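Local atomic coordinates of ATP phosphoribosyltransferase regulatory subunit (Bacillus halodurans, PDB entry 3OD1), a protein that is probably required, together with HisG, for the first step of histidine biosynthesis and may allow feedback regulation of ATP phosphoribosyltransferase by histidine. Residues E37-Y43 / E144-L148; T48-Y54 / T78-R82; V60-L64 / H274-Y278; L174-V179 / R216-L220; R289-L294 / L322-A326. One frame throughout, in Å; residues are numbered along the deposited sequence.

Contact 1 of 5, residues E37-Y43 / E144-L148; sequences EINLWGY and EVIAL
The C-terminal end of helix 21-40 and the turn after it pack against helix 139-155. CA atoms come closest at Ile38 and Leu148, 7.0 Å apart. Gly42 has a positive phi (89/12); a CB here would jam against the carbonyl O of Trp41. This turn lets both Trp41 and Tyr43 point toward the second helix.

Leu148 (chi1 t, chi2 p) has the most surface covered and sits between the two aromatic residues. Its CD1 lies over the five-membered ring of Trp41, 3.5 Å from the centroid and 5° off the normal, a CH-pi contact. Its CD2 meets Tyr43 CE2 at 3.5 Å.

Trp41 (chi1 m) also reaches Ala147, CH2 to CB 4.0 Å. Its NE1 donates to Glu37 OE2 at 2.8 Å, and Arg359 of the second subunit makes a cation-pi contact with it. Tyr43 (chi1 m) donates from OH to Glu144 OE2 at 2.7 Å, with Glu144 extended (chi1 t, chi2 t). Glu144 also forms a salt bridge with Arg105.

A helix followed by a strand near the subunit interface is consistent with motif 1 of class II synthetases. The chemistry is an apolar leucine-aromatic centre in which each ring's polar atom is satisfied by a glutamate: Trp41 by Glu37 and Tyr43 by Glu144.

Contact 2 of 5, residues T48-Y54 / T78-R82; sequences TPTLEYY and TLVLR
Strands 51-53 and 78-81 run antiparallel, with 138° between their directions and axes 4.7 Å apart. Glu52 and Val80 form the hydrogen-bonded pair: Glu52 N to Val80 O 3.1 Å, Val80 N to Glu52 O 2.9 Å. Leu51-Leu81 and Tyr53-Leu79 are non-hydrogen-bonded pairs, CA-CA 4.9 and 4.5 Å. Arg82 N to Thr50 O (3.0 Å) and Tyr54 N to Thr78 O (3.1 Å) extend the ladder.

Leu51 and Leu81, both mt, share one face, CD2 to CD2 3.6 Å. Glu52 (chi1 m, chi2 m) and Val80 (m) take the other, Glu52 CB 4.2 Å from Val80 CG2; the carboxylate forms a salt bridge with Arg91. Tyr53 CD1 (chi1 m) meets Leu79 CD2 at 3.5 Å. Tyr54 (t) lays its CB 3.8 Å from Val80 CG1; its OH hydrogen-bonds to Asp65. Arg82 (chi1 p, then extended, t and t) reaches along residues 48-50: NH1 makes weak hydrogen bonds to Thr48 O and Pro49 O, both 2.9 Å, and NE hydrogen-bonds to Asn111 O.

Thr50 OG1 hydrogen-bonds to Glu125 of the second subunit. Tyr53 is the N-cap of helix 54-60. This edge pairing belongs to a three-stranded antiparallel sheet at the dimer interface of a class II synthetase fold.

Contact 3 of 5, residues V60-L64 / H274-Y278; sequences VSAIL and HMSYY
The probable counterpart of the histidine A loop, which borders the active site in histidyl-tRNA synthetases, provides one side of this contact. It is residues 274-278, an irregular segment before strand 281-286. Its partner, 60-64, starts at the last residue of helix 54-60 and runs into the irregular loop after it. The closest CA atoms are those of Ala62 and Tyr277, 6.0 Å apart.

Ala62 is the centre. Its CB points toward the other loop and sits over one face of the Tyr277 ring, a CH-pi contact, with Tyr277 CD1 3.4 Å away. Tyr277 takes chi1 t. His274, also t, donates a weak hydrogen bond from NE2 to Ala62 O at 2.7 Å.

Ser61 is the first residue past the helix. Its OG accepts from Ile63 N at 3.0 Å, which makes an ST turn, and it also hydrogen-bonds to Asp84. The turn presents the Ala62 carbonyl to the histidine. At the other ring nitrogen, His274 ND1 accepts from Ser276 N at 3.1 Å.

Leu64 CD1 comes within 3.8 Å of His274 NE2, a van der Waals contact. A water accepts from Ala62 N at 3.1 Å and lies 2.7 Å from Tyr277 OH.

Contact 4 of 5, residues L174-V179 / R216-L220; sequences LLMDVV and RLMNL
This is a helix-helix contact in the mostly helical insertion between strands 162-167 and 265-268, its centre about 30 Å from the centre of the chain. It is consistent with the insertion domain of histidyl-tRNA synthetases. The end of helix 168-179 packs nearly antiparallel on helix 211-220. The segment axes make 160° (signed -160°) and approach to 10.5 Å. The nearest CA atoms are Leu175 and Leu217, 7.1 Å apart.

Leu217 (mt) meets Val178 (t), CD1 to CG1 3.6 Å, and its CD2 is 3.8 Å from Leu175 CD1. Leu174 (chi1 t, chi2 p) puts CD2 4.0 Å from Leu220 CB. Leu188 of helix 182-193 also covers Leu217.

Arg216 points toward the partner helix and lays its guanidinium face over Val178, NH1 to CG2 3.2 Å. NH1 forms a salt bridge with Asp177 OD2 at 3.2 Å, while NH2 hydrogen-bonds to Leu236 O. Apolar packing thus joins the helices, flanked on its solvent side by the Asp177-Arg216 salt bridge.

Contact 5 of 5, residues R289-L294 / L322-A326; sequences RLGVPL and LLVEA
Helix 320-327 directly follows strand 313-319. The strand-helix unit is consistent with motif 3 of class II synthetases. Against it lies the irregular loop 289-294, which leads into strand 295-298. The loop arches over the helix. By CA distance it comes closest at its two ends: Leu294 and Leu322 are 5.7 Å apart, Arg289 and Ala326 7.8 Å. Leu290 and Gly291 both have positive phi where the loop turns.

Leu294 (mt) is the main bump. Its end drops into the hollow formed by successive turns of the helix. Leu294 CD2 lies 3.5 Å from Leu322 O, 4.0 Å from Leu322 CB and 3.9 Å from Ala326 CB. Leu294 CD1 meets Leu323 CD1 at 4.1 Å. Leu323 also packs on Ile30 and Met34 of helix 21-40.

Leu322 (mt) is the answering bump. Leu322 CD1 fits under the middle of the loop, 3.7 Å from Val292 CG2 and 3.5 Å from Pro293 O. At the exposed end, Arg289 NH2 donates a weak hydrogen bond to Ala326 O at 3.2 Å.

In the fold
Contacts 1, 2, 3 and 5 belong to the synthetase-like core, contact 4 to the probable insertion. None of the five touches another. Contacts 2 and 3 come closest, with centres 17 Å apart and nearest atoms about 5 Å. Helix 54-60 links them, since it follows strand 51-53 and leads into loop 60-64. Asp84, close after contact 2, hydrogen-bonds to Ser61 of contact 3, next to the probable counterpart of the synthetase active site. Contacts 1 and 2, centres 28 Å apart, both meet the second subunit. Contact 5 packs on helix 21-40, whose end forms contact 1; their centres are 21 Å apart. Contact 4 is peripheral, 23 Å from contact 3 between centres.

Contact 1 of 5, residues E37-Y43 / E144-L148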
# COMPACT_ATOMS: atom_id res chain seq x y z
N GLU B 37 3.18 -16.94 4.10
CA GLU B 37 4.17 -17.70 4.88
C GLU B 37 4.46 -16.98 6.20
O GLU B 37 4.45 -17.58 7.28
CB GLU B 37 5.48 -17.87 4.10
CG GLU B 37 6.51 -18.77 4.80
CD GLU B 37 6.06 -20.22 4.87
OE1 GLU B 37 5.17 -20.58 4.08
OE2 GLU B 37 6.59 -21.01 5.69
N ILE B 38 4.70 -15.68 6.10
CA ILE B 38 4.96 -14.87 7.29
C ILE B 38 3.85 -15.02 8.34
O ILE B 38 4.12 -15.10 9.55
CB ILE B 38 5.18 -13.41 6.88
CG1 ILE B 38 6.53 -13.27 6.14
CG2 ILE B 38 5.11 -12.48 8.10
CD1 ILE B 38 6.69 -11.94 5.40
N ASN B 39 2.61 -15.08 7.89
CA ASN B 39 1.49 -15.20 8.82
C ASN B 39 1.43 -16.56 9.50
O ASN B 39 1.02 -16.67 10.67
CB ASN B 39 0.16 -14.92 8.11
CG ASN B 39 -0.65 -13.88 8.82
OD1 ASN B 39 -1.77 -14.15 9.26
ND2 ASN B 39 -0.08 -12.67 8.97
N LEU B 40 1.83 -17.58 8.77
CA LEU B 40 1.95 -18.94 9.31
C LEU B 40 3.00 -19.07 10.42
O LEU B 40 3.00 -20.04 11.16
CB LEU B 40 2.25 -19.92 8.19
CG LEU B 40 1.07 -20.14 7.21
CD1 LEU B 40 1.49 -21.06 6.07
CD2 LEU B 40 -0.12 -20.71 7.95
N TRP B 41 3.91 -18.10 10.52
CA TRP B 41 4.95 -18.14 11.56
C TRP B 41 4.62 -17.23 12.74
O TRP B 41 5.48 -16.97 13.59
CB TRP B 41 6.31 -17.75 10.98
CG TRP B 41 6.87 -18.74 10.02
CD1 TRP B 41 6.26 -19.24 8.91
CD2 TRP B 41 8.18 -19.33 10.07
NE1 TRP B 41 7.10 -20.12 8.27
CE2 TRP B 41 8.29 -20.18 8.95
CE3 TRP B 41 9.27 -19.22 10.94
CZ2 TRP B 41 9.44 -20.93 8.68
CZ3 TRP B 41 10.41 -19.97 10.68
CH2 TRP B 41 10.48 -20.81 9.56
N GLY B 42 3.41 -16.70 12.77
CA GLY B 42 2.92 -15.94 13.91
C GLY B 42 3.19 -14.45 13.90
O GLY B 42 3.01 -13.79 14.92
N TYR B 43 3.60 -13.91 12.76
CA TYR B 43 3.87 -12.47 12.68
C TYR B 43 2.57 -11.73 12.37
O TYR B 43 1.71 -12.25 11.65
CB TYR B 43 4.97 -12.16 11.64
CG TYR B 43 6.34 -12.61 12.10
CD1 TYR B 43 7.28 -11.68 12.52
CD2 TYR B 43 6.68 -13.96 12.14
CE1 TYR B 43 8.53 -12.08 12.96
CE2 TYR B 43 7.93 -14.37 12.60
CZ TYR B 43 8.85 -13.43 13.01
OH TYR B 43 10.08 -13.82 13.44
N GLU B 144 15.41 -18.30 13.34
CA GLU B 144 14.01 -18.13 12.91
C GLU B 144 13.85 -17.10 11.79
O GLU B 144 13.22 -17.38 10.78
CB GLU B 144 13.11 -17.77 14.09
CG GLU B 144 11.64 -17.51 13.69
CD GLU B 144 10.79 -16.97 14.84
OE1 GLU B 144 11.15 -17.21 16.02
OE2 GLU B 144 9.79 -16.28 14.58
N VAL B 145 14.38 -15.89 11.96
CA VAL B 145 14.16 -14.88 10.92
C VAL B 145 14.83 -15.25 9.60
O VAL B 145 14.32 -14.92 8.54
CB VAL B 145 14.58 -13.45 11.36
CG1 VAL B 145 13.77 -13.01 12.59
CG2 VAL B 145 16.07 -13.38 11.64
N ILE B 146 15.96 -15.94 9.65
CA ILE B 146 16.63 -16.35 8.42
C ILE B 146 15.86 -17.48 7.76
O ILE B 146 15.64 -17.46 6.55
CB ILE B 146 18.10 -16.76 8.67
CG1 ILE B 146 18.95 -15.53 9.07
CG2 ILE B 146 18.67 -17.43 7.43
CD1 ILE B 146 20.39 -15.87 9.50
N ALA B 147 15.44 -18.46 8.56
CA ALA B 147 14.66 -19.59 8.08
C ALA B 147 13.31 -19.16 7.51
O ALA B 147 12.84 -19.73 6.53
CB ALA B 147 14.47 -20.63 9.20
N LEU B 148 12.68 -18.18 8.13
CA LEU B 148 11.44 -17.62 7.60
C LEU B 148 11.69 -16.94 6.26
O LEU B 148 10.97 -17.17 5.30
CB LEU B 148 10.82 -16.65 8.60
CG LEU B 148 9.61 -15.82 8.14
CD1 LEU B 148 8.51 -16.71 7.55
CD2 LEU B 148 9.07 -15.00 9.32
O HOH W 1 7.47 -18.54 14.90

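Contact 2 of 5, residues T48-Y54 / T78-R82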
# COMPACT_ATOMS: atom_id res chain seq x y z
N THR B 48 2.29 1.88 9.45
CA THR B 48 2.69 3.13 10.11
C THR B 48 2.51 4.24 9.08
O THR B 48 2.23 3.95 7.91
CB THR B 48 4.16 3.07 10.55
OG1 THR B 48 4.98 2.82 9.40
CG2 THR B 48 4.39 1.98 11.59
N PRO B 49 2.65 5.51 9.50
CA PRO B 49 2.32 6.61 8.58
C PRO B 49 3.38 6.81 7.51
O PRO B 49 4.52 6.37 7.64
CB PRO B 49 2.32 7.85 9.49
CG PRO B 49 2.17 7.29 10.90
CD PRO B 49 2.93 6.00 10.86
N THR B 50 2.98 7.53 6.47
CA THR B 50 3.89 7.86 5.40
C THR B 50 4.94 8.88 5.88
O THR B 50 6.07 8.88 5.41
CB THR B 50 3.11 8.42 4.21
OG1 THR B 50 2.24 7.40 3.71
CG2 THR B 50 4.06 8.86 3.10
N LEU B 51 4.55 9.72 6.84
CA LEU B 51 5.44 10.77 7.33
C LEU B 51 5.85 10.53 8.78
O LEU B 51 5.00 10.25 9.63
CB LEU B 51 4.73 12.12 7.25
CG LEU B 51 4.47 12.65 5.83
CD1 LEU B 51 3.40 13.73 5.84
CD2 LEU B 51 5.76 13.19 5.24
N GLU B 52 7.14 10.63 9.05
CA GLU B 52 7.65 10.61 10.42
C GLU B 52 8.46 11.89 10.62
O GLU B 52 8.87 12.55 9.65
CB GLU B 52 8.53 9.38 10.67
CG GLU B 52 7.85 8.03 10.42
CD GLU B 52 7.14 7.47 11.65
OE1 GLU B 52 7.12 8.15 12.69
OE2 GLU B 52 6.61 6.35 11.57
N TYR B 53 8.68 12.28 11.88
CA TYR B 53 9.58 13.39 12.17
C TYR B 53 11.01 13.04 11.83
O TYR B 53 11.46 11.93 12.11
CB TYR B 53 9.52 13.78 13.66
CG TYR B 53 8.31 14.58 14.03
CD1 TYR B 53 8.12 15.87 13.53
CD2 TYR B 53 7.35 14.06 14.89
CE1 TYR B 53 6.99 16.61 13.89
CE2 TYR B 53 6.24 14.78 15.25
CZ TYR B 53 6.06 16.05 14.75
OH TYR B 53 4.94 16.76 15.13
N TYR B 54 11.72 13.98 11.24
CA TYR B 54 13.14 13.78 10.95
C TYR B 54 13.97 13.63 12.22
O TYR B 54 14.81 12.73 12.33
CB TYR B 54 13.66 14.95 10.13
CG TYR B 54 15.16 15.02 10.05
CD1 TYR B 54 15.89 14.03 9.40
CD2 TYR B 54 15.86 16.08 10.62
CE1 TYR B 54 17.27 14.10 9.33
CE2 TYR B 54 17.23 16.15 10.55
CZ TYR B 54 17.93 15.16 9.91
OH TYR B 54 19.30 15.24 9.84
N THR B 78 10.90 19.71 10.04
CA THR B 78 11.38 18.80 9.01
C THR B 78 10.79 17.41 9.23
O THR B 78 10.95 16.82 10.30
CB THR B 78 12.91 18.68 9.00
OG1 THR B 78 13.49 19.99 8.92
CG2 THR B 78 13.36 17.84 7.81
N LEU B 79 10.11 16.91 8.21
CA LEU B 79 9.61 15.55 8.22
C LEU B 79 10.41 14.73 7.21
O LEU B 79 11.11 15.29 6.36
CB LEU B 79 8.11 15.51 7.87
CG LEU B 79 7.18 16.45 8.66
CD1 LEU B 79 5.72 16.26 8.26
CD2 LEU B 79 7.35 16.29 10.18
N VAL B 80 10.31 13.41 7.31
CA VAL B 80 10.80 12.53 6.28
C VAL B 80 9.65 11.66 5.78
O VAL B 80 8.73 11.35 6.53
CB VAL B 80 11.95 11.61 6.78
CG1 VAL B 80 13.11 12.44 7.28
CG2 VAL B 80 11.45 10.67 7.87
N LEU B 81 9.69 11.33 4.49
CA LEU B 81 8.92 10.21 3.98
C LEU B 81 9.64 8.99 4.52
O LEU B 81 10.86 8.89 4.38
CB LEU B 81 8.91 10.24 2.45
CG LEU B 81 8.12 11.40 1.83
CD1 LEU B 81 8.17 11.42 0.29
CD2 LEU B 81 6.66 11.37 2.30
N ARG B 82 8.92 8.08 5.15
CA ARG B 82 9.58 7.00 5.88
C ARG B 82 10.66 6.28 5.06
O ARG B 82 10.41 5.75 3.96
CB ARG B 82 8.59 6.00 6.43
CG ARG B 82 7.74 5.41 5.37
CD ARG B 82 7.18 4.09 5.81
NE ARG B 82 6.30 3.56 4.79
CZ ARG B 82 4.98 3.59 4.86
NH1 ARG B 82 4.38 4.09 5.93
NH2 ARG B 82 4.25 3.07 3.88

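Contact 3 of 5, residues V60-L64 / H274-Y278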
# COMPACT_ATOMS: atom_id res chain seq x y z
N VAL B 60 17.32 8.09 13.67
CA VAL B 60 17.71 6.78 14.21
C VAL B 60 17.56 5.67 13.18
O VAL B 60 17.87 4.51 13.45
CB VAL B 60 16.94 6.43 15.51
CG1 VAL B 60 17.23 7.46 16.58
CG2 VAL B 60 15.44 6.34 15.23
N SER B 61 17.08 6.02 12.00
CA SER B 61 16.98 5.08 10.89
C SER B 61 18.37 4.59 10.45
O SER B 61 19.36 5.32 10.59
CB SER B 61 16.28 5.74 9.70
OG SER B 61 16.36 4.92 8.55
N ALA B 62 18.42 3.38 9.92
CA ALA B 62 19.66 2.84 9.36
C ALA B 62 20.05 3.53 8.06
O ALA B 62 21.20 3.49 7.64
CB ALA B 62 19.53 1.33 9.13
N ILE B 63 19.07 4.17 7.43
CA ILE B 63 19.28 4.89 6.18
C ILE B 63 20.10 6.15 6.43
O ILE B 63 19.80 6.91 7.35
CB ILE B 63 17.93 5.26 5.52
CG1 ILE B 63 17.05 4.01 5.45
CG2 ILE B 63 18.14 5.82 4.12
CD1 ILE B 63 17.75 2.80 4.85
N LEU B 64 21.14 6.36 5.63
CA LEU B 64 22.06 7.47 5.84
C LEU B 64 21.35 8.79 5.63
O LEU B 64 20.45 8.89 4.80
CB LEU B 64 23.26 7.37 4.89
CG LEU B 64 24.49 6.64 5.42
CD1 LEU B 64 24.12 5.64 6.51
CD2 LEU B 64 25.24 5.97 4.28
N HIS B 274 26.58 -1.88 7.47
CA HIS B 274 26.40 -0.54 7.99
C HIS B 274 27.57 -0.25 8.91
O HIS B 274 28.14 -1.17 9.50
CB HIS B 274 25.07 -0.48 8.76
CG HIS B 274 24.55 0.91 8.98
ND1 HIS B 274 25.09 1.76 9.92
CD2 HIS B 274 23.53 1.59 8.41
CE1 HIS B 274 24.43 2.91 9.91
NE2 HIS B 274 23.48 2.83 9.00
N MSE B 275 27.96 1.01 9.04
CA MSE B 275 29.09 1.34 9.91
C MSE B 275 28.79 1.18 11.40
O MSE B 275 29.72 0.97 12.19
CB MSE B 275 29.65 2.73 9.59
CG MSE B 275 30.25 2.86 8.19
SE MSE B 275 31.86 1.76 7.97
CE MSE B 275 33.08 2.78 9.13
N SER B 276 27.53 1.27 11.81
CA SER B 276 27.22 1.24 13.25
C SER B 276 25.90 0.57 13.65
O SER B 276 25.76 0.06 14.76
CB SER B 276 27.22 2.66 13.80
OG SER B 276 26.35 3.49 13.04
N TYR B 277 24.94 0.58 12.75
CA TYR B 277 23.57 0.23 13.08
C TYR B 277 23.37 -1.21 13.55
O TYR B 277 22.71 -1.45 14.56
CB TYR B 277 22.71 0.51 11.86
CG TYR B 277 21.25 0.19 11.97
CD1 TYR B 277 20.34 1.14 12.42
CD2 TYR B 277 20.76 -1.05 11.54
CE1 TYR B 277 18.99 0.87 12.49
CE2 TYR B 277 19.40 -1.33 11.60
CZ TYR B 277 18.52 -0.37 12.07
OH TYR B 277 17.17 -0.62 12.14
N TYR B 278 23.95 -2.17 12.83
CA TYR B 278 23.84 -3.57 13.22
C TYR B 278 24.87 -3.92 14.27
O TYR B 278 26.00 -3.41 14.23
CB TYR B 278 23.98 -4.49 12.01
CG TYR B 278 22.92 -4.28 10.96
CD1 TYR B 278 21.68 -4.89 11.07
CD2 TYR B 278 23.16 -3.47 9.85
CE1 TYR B 278 20.69 -4.68 10.10
CE2 TYR B 278 22.19 -3.26 8.88
CZ TYR B 278 20.96 -3.87 9.01
OH TYR B 278 20.01 -3.65 8.03
O HOH W 2 16.19 1.42 10.74

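Contact 4 of 5, residues L174-V179 / R216-L220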
# COMPACT_ATOMS: atom_id res chain seq x y z
N LEU B 174 38.18 -8.57 15.73
CA LEU B 174 39.42 -8.77 14.99
C LEU B 174 40.11 -7.45 14.68
O LEU B 174 41.30 -7.28 14.96
CB LEU B 174 39.17 -9.55 13.70
CG LEU B 174 40.42 -9.76 12.83
CD1 LEU B 174 41.55 -10.48 13.60
CD2 LEU B 174 40.06 -10.51 11.54
N LEU B 175 39.37 -6.52 14.08
CA LEU B 175 39.92 -5.22 13.74
C LEU B 175 40.54 -4.54 14.97
O LEU B 175 41.70 -4.15 14.95
CB LEU B 175 38.86 -4.33 13.10
CG LEU B 175 38.82 -4.42 11.57
CD1 LEU B 175 39.27 -5.80 11.08
CD2 LEU B 175 37.46 -4.02 11.03
N MSE B 176 39.75 -4.40 16.03
CA MSE B 176 40.23 -3.80 17.28
C MSE B 176 41.47 -4.49 17.81
O MSE B 176 42.48 -3.84 18.11
CB MSE B 176 39.15 -3.84 18.37
CG MSE B 176 38.13 -2.73 18.25
SE MSE B 176 38.92 -0.95 18.30
CE MSE B 176 37.42 0.00 17.51
N ASP B 177 41.41 -5.80 17.95
CA ASP B 177 42.51 -6.50 18.58
C ASP B 177 43.81 -6.25 17.84
O ASP B 177 44.89 -6.34 18.44
CB ASP B 177 42.24 -8.00 18.69
CG ASP B 177 43.18 -8.66 19.66
OD1 ASP B 177 43.16 -8.29 20.85
OD2 ASP B 177 43.95 -9.54 19.23
N VAL B 178 43.71 -5.91 16.56
CA VAL B 178 44.91 -5.67 15.76
C VAL B 178 45.35 -4.21 15.71
O VAL B 178 46.54 -3.92 15.84
CB VAL B 178 44.74 -6.19 14.32
CG1 VAL B 178 45.92 -5.74 13.47
CG2 VAL B 178 44.59 -7.71 14.32
N VAL B 179 44.41 -3.29 15.51
CA VAL B 179 44.79 -1.89 15.36
C VAL B 179 44.60 -1.07 16.65
O VAL B 179 45.12 0.04 16.77
CB VAL B 179 44.07 -1.22 14.16
CG1 VAL B 179 44.40 -1.97 12.87
CG2 VAL B 179 42.58 -1.14 14.38
N ARG B 216 46.74 -11.52 9.68
CA ARG B 216 45.44 -11.70 10.29
C ARG B 216 44.41 -10.84 9.55
O ARG B 216 43.44 -11.36 9.01
CB ARG B 216 45.48 -11.33 11.78
CG ARG B 216 46.40 -12.22 12.63
CD ARG B 216 45.89 -12.36 14.06
NE ARG B 216 46.17 -11.18 14.87
CZ ARG B 216 45.41 -10.75 15.88
NH1 ARG B 216 45.78 -9.67 16.55
NH2 ARG B 216 44.30 -11.39 16.22
N LEU B 217 44.65 -9.53 9.50
CA LEU B 217 43.75 -8.62 8.80
C LEU B 217 43.52 -9.10 7.37
O LEU B 217 42.39 -9.04 6.85
CB LEU B 217 44.32 -7.20 8.80
CG LEU B 217 44.35 -6.52 10.17
CD1 LEU B 217 44.88 -5.10 10.06
CD2 LEU B 217 42.97 -6.51 10.78
N MSE B 218 44.58 -9.59 6.75
CA MSE B 218 44.55 -10.04 5.36
C MSE B 218 43.67 -11.28 5.18
O MSE B 218 42.88 -11.37 4.23
CB MSE B 218 45.99 -10.34 4.89
CG MSE B 218 46.27 -9.90 3.47
SE MSE B 218 46.02 -7.99 3.23
CE MSE B 218 47.87 -7.47 2.94
N ASN B 219 43.81 -12.22 6.11
CA ASN B 219 43.09 -13.49 6.02
C ASN B 219 41.58 -13.37 6.27
O ASN B 219 40.82 -14.27 5.92
CB ASN B 219 43.72 -14.54 6.94
CG ASN B 219 45.00 -15.12 6.37
OD1 ASN B 219 45.08 -15.40 5.17
ND2 ASN B 219 46.01 -15.31 7.21
N LEU B 220 41.16 -12.26 6.87
CA LEU B 220 39.74 -11.97 7.04
C LEU B 220 39.03 -12.07 5.70
O LEU B 220 37.97 -12.67 5.61
CB LEU B 220 39.53 -10.58 7.62
CG LEU B 220 38.10 -10.05 7.64
CD1 LEU B 220 37.17 -11.00 8.39
CD2 LEU B 220 38.09 -8.66 8.27

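Contact 5 of 5, residues R289-L294 / L322-A326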
# COMPACT_ATOMS: atom_id res chain seq x y z
N ARG B 289 21.52 -15.61 -9.90
CA ARG B 289 22.22 -14.83 -10.92
C ARG B 289 23.02 -13.67 -10.31
O ARG B 289 23.49 -12.78 -11.02
CB ARG B 289 21.23 -14.32 -11.98
CG ARG B 289 20.75 -15.40 -12.96
CD ARG B 289 20.07 -14.80 -14.17
NE ARG B 289 18.62 -15.01 -14.17
CZ ARG B 289 17.73 -14.19 -13.61
NH1 ARG B 289 18.13 -13.08 -13.00
NH2 ARG B 289 16.44 -14.48 -13.66
N LEU B 290 23.16 -13.71 -8.99
CA LEU B 290 23.84 -12.67 -8.22
C LEU B 290 23.27 -11.26 -8.48
O LEU B 290 22.05 -11.04 -8.42
CB LEU B 290 25.36 -12.74 -8.43
CG LEU B 290 25.96 -14.11 -8.12
CD1 LEU B 290 27.50 -14.12 -8.13
CD2 LEU B 290 25.45 -14.62 -6.77
N GLY B 291 24.15 -10.31 -8.77
CA GLY B 291 23.73 -8.93 -8.90
C GLY B 291 23.51 -8.32 -7.52
O GLY B 291 24.11 -8.77 -6.55
N VAL B 292 22.65 -7.31 -7.42
CA VAL B 292 22.40 -6.68 -6.13
C VAL B 292 21.62 -7.61 -5.20
O VAL B 292 20.74 -8.33 -5.65
CB VAL B 292 21.63 -5.35 -6.30
CG1 VAL B 292 22.42 -4.39 -7.17
CG2 VAL B 292 20.26 -5.60 -6.91
N PRO B 293 21.96 -7.61 -3.90
CA PRO B 293 21.18 -8.40 -2.95
C PRO B 293 19.69 -8.08 -3.05
O PRO B 293 19.32 -6.91 -3.19
CB PRO B 293 21.70 -7.93 -1.58
CG PRO B 293 22.96 -7.25 -1.84
CD PRO B 293 22.93 -6.73 -3.24
N LEU B 294 18.85 -9.10 -2.96
CA LEU B 294 17.39 -8.93 -2.97
C LEU B 294 16.85 -8.60 -1.58
O LEU B 294 15.78 -7.98 -1.45
CB LEU B 294 16.72 -10.21 -3.45
CG LEU B 294 17.26 -10.88 -4.72
CD1 LEU B 294 16.51 -12.17 -4.98
CD2 LEU B 294 17.17 -9.95 -5.93
N LEU B 322 13.24 -5.74 -6.82
CA LEU B 322 14.41 -6.54 -7.15
C LEU B 322 14.04 -8.02 -7.20
O LEU B 322 14.56 -8.77 -8.01
CB LEU B 322 15.52 -6.30 -6.12
CG LEU B 322 16.15 -4.90 -6.11
CD1 LEU B 322 17.22 -4.74 -5.01
CD2 LEU B 322 16.73 -4.54 -7.47
N LEU B 323 13.14 -8.43 -6.31
CA LEU B 323 12.72 -9.83 -6.28
C LEU B 323 11.91 -10.19 -7.54
O LEU B 323 12.13 -11.23 -8.15
CB LEU B 323 11.91 -10.13 -5.01
CG LEU B 323 11.32 -11.54 -4.90
CD1 LEU B 323 12.41 -12.61 -5.06
CD2 LEU B 323 10.56 -11.71 -3.57
N VAL B 324 11.00 -9.31 -7.94
CA VAL B 324 10.22 -9.53 -9.16
C VAL B 324 11.15 -9.68 -10.38
O VAL B 324 11.00 -10.62 -11.17
CB VAL B 324 9.17 -8.43 -9.40
CG1 VAL B 324 8.43 -8.65 -10.73
CG2 VAL B 324 8.17 -8.37 -8.25
N GLU B 325 12.10 -8.77 -10.53
CA GLU B 325 13.15 -8.89 -11.56
C GLU B 325 13.81 -10.27 -11.54
O GLU B 325 13.97 -10.92 -12.57
CB GLU B 325 14.25 -7.87 -11.32
CG GLU B 325 14.01 -6.46 -11.81
CD GLU B 325 15.20 -5.54 -11.49
OE1 GLU B 325 14.97 -4.35 -11.21
OE2 GLU B 325 16.35 -6.04 -11.49
N ALA B 326 14.24 -10.69 -10.35
CA ALA B 326 14.99 -11.93 -10.18
C ALA B 326 14.21 -13.18 -10.57
O ALA B 326 14.79 -14.21 -10.90
CB ALA B 326 15.49 -12.04 -8.75